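Betainyl-CoA thiolase (Pseudomonas putida, PDB 2HLJ) is a putative thioesterase of the hotdog-fold 4HBT family that probably hydrolyses acyl-coenzyme A thioesters. Local coordinates at the interface of chains A and B. Coordinates in Å, arbitrary orientation; residue numbers count along the deposited sequence, not the author numbering. Chains: chain A/B, Hypothetical protein.

The interface of chains A and B. Residues chain A 63-65, 151-153; chain B 60-61.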
loop_
_atom_site.group_PDB
_atom_site.type_symbol
_atom_site.label_atom_id
_atom_site.label_comp_id
_atom_site.label_asym_id
_atom_site.label_seq_id
_atom_site.Cartn_x
_atom_site.Cartn_y
_atom_site.Cartn_z
ATOM N N HIS A 63 5.481 -0.632 3.802
ATOM C CA HIS A 63 5.707 -1.902 3.122
ATOM C C HIS A 63 4.479 -2.744 3.403
ATOM O O HIS A 63 3.876 -2.600 4.453
ATOM C CB HIS A 63 6.956 -2.626 3.649
ATOM C CG HIS A 63 7.548 -3.587 2.661
ATOM N ND1 HIS A 63 7.349 -4.940 2.752
ATOM C CD2 HIS A 63 8.272 -3.394 1.534
ATOM C CE1 HIS A 63 7.926 -5.537 1.731
ATOM N NE2 HIS A 63 8.493 -4.622 0.974
ATOM N N ILE A 64 4.088 -3.599 2.469
ATOM C CA ILE A 64 3.027 -4.531 2.751
ATOM C C ILE A 64 3.313 -5.875 2.140
ATOM O O ILE A 64 3.702 -5.982 0.976
ATOM C CB ILE A 64 1.630 -3.965 2.363
ATOM C CG1 ILE A 64 0.567 -5.019 2.559
ATOM C CG2 ILE A 64 1.585 -3.479 0.968
ATOM C CD1 ILE A 64 -0.791 -4.380 2.594
ATOM N N ASN A 65 3.178 -6.900 2.970
ATOM C CA ASN A 65 3.270 -8.279 2.514
ATOM C C ASN A 65 1.914 -8.897 2.479
ATOM O O ASN A 65 1.216 -8.856 3.483
ATOM C CB ASN A 65 4.138 -9.057 3.457
ATOM C CG ASN A 65 5.542 -8.553 3.435
ATOM O OD1 ASN A 65 5.856 -7.543 4.066
ATOM N ND2 ASN A 65 6.383 -9.201 2.650
ATOM N N ARG A 151 11.528 -5.435 5.244
ATOM C CA ARG A 151 11.441 -6.284 4.057
ATOM C C ARG A 151 11.845 -5.553 2.769
ATOM O O ARG A 151 11.603 -4.352 2.616
ATOM C CB ARG A 151 10.015 -6.860 3.923
ATOM C CG ARG A 151 9.632 -7.805 5.048
ATOM C CD ARG A 151 10.591 -8.949 5.041
ATOM N NE ARG A 151 10.290 -10.007 5.986
ATOM C CZ ARG A 151 9.927 -11.246 5.660
ATOM N NH1 ARG A 151 9.761 -11.608 4.388
ATOM N NH2 ARG A 151 9.708 -12.122 6.632
ATOM N N THR A 152 12.458 -6.302 1.850
ATOM C CA THR A 152 12.826 -5.793 0.531
ATOM C C THR A 152 12.443 -6.819 -0.534
ATOM O O THR A 152 12.350 -8.014 -0.273
ATOM C CB THR A 152 14.353 -5.467 0.400
ATOM O OG1 THR A 152 15.133 -6.633 0.684
ATOM C CG2 THR A 152 14.776 -4.336 1.337
ATOM N N ILE A 153 12.189 -6.321 -1.737
ATOM C CA ILE A 153 11.611 -7.097 -2.811
ATOM C C ILE A 153 12.722 -7.607 -3.684
ATOM O O ILE A 153 13.660 -6.874 -3.981
ATOM C CB ILE A 153 10.668 -6.215 -3.663
ATOM C CG1 ILE A 153 9.410 -5.854 -2.863
ATOM C CG2 ILE A 153 10.283 -6.921 -4.922
ATOM C CD1 ILE A 153 8.681 -4.585 -3.353
ATOM N N LEU B 60 2.077 -9.856 -4.286
ATOM C CA LEU B 60 2.774 -10.554 -3.211
ATOM C C LEU B 60 3.244 -9.568 -2.134
ATOM O O LEU B 60 3.176 -9.860 -0.947
ATOM C CB LEU B 60 3.982 -11.320 -3.756
ATOM C CG LEU B 60 3.660 -12.531 -4.619
ATOM C CD1 LEU B 60 4.907 -13.079 -5.267
ATOM C CD2 LEU B 60 2.961 -13.568 -3.773
ATOM N N GLU B 61 3.688 -8.400 -2.579
ATOM C CA GLU B 61 4.481 -7.501 -1.756
ATOM C C GLU B 61 4.594 -6.166 -2.467
ATOM O O GLU B 61 4.728 -6.120 -3.684
ATOM C CB GLU B 61 5.876 -8.108 -1.593
ATOM C CG GLU B 61 6.714 -7.556 -0.480
ATOM C CD GLU B 61 8.025 -8.314 -0.306
ATOM O OE1 GLU B 61 8.279 -9.340 -0.997
ATOM O OE2 GLU B 61 8.800 -7.891 0.557
HETATM O O HOH W 1 9.982 -9.733 1.844
HETATM O O HOH W 2 11.162 -10.217 -1.540
#
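Edge to edge, the 57-66 strands of two hotdog subunits meet in an antiparallel beta bridge that pairs A:Asn65 with B:Glu61. The side chain of B:Glu61 reaches from this bridge into a niche walled by A:His63, A:Asn65 and the loop 151-153. CG lies anti to the backbone N (chi1 -163°) and the chain beyond it is extended, a reach that suits a long acidic residue and carries the carboxylate across the boundary, between the strand and the loop of chain A. There B:Glu61 OE2 meets the CE1 side of the A:His63 ring edge, in the ring plane, with NE2 a little farther off at 3.3 Å, while ring and carboxylate stand nearly perpendicular (87°). A:Asn65 runs parallel beside B:Glu61, and its amide ND2 is 3.5 Å from the carboxylate carbon CD.

The same amide steadies the ring: A:His63 ND1 donates to A:Asn65 OD1 over 3.3 Å, meeting the oxygen from above the carbonyl plane (42° out of it). Thus OD1 accepts from the histidine, while ND2 merely lies beside the carboxylate. The carbonyl oxygen of A:Arg151 lies above one face of the imidazole, displaced toward the rim. On the other flank A:Ile153 runs antiparallel alongside, its CG1 3.8 Å from B:Glu61 CD, giving an apolar wall.

Two waters complete the link. Water 1 joins B:Glu61 OE2 (2.5 Å) to A:Arg151 NH1 (3.2 Å); the opposite charges, not in direct contact, may favour the carboxylate's negative form through it. Water 2 ties B:Glu61 OE1 (3.1 Å) to the backbone oxygen A:Thr152 O (2.8 Å). Repeated by the two-fold, the patch probably helps align the paired strands and anchor the loop in the deposited dimer, an assembly typical of hotdog thioesterases.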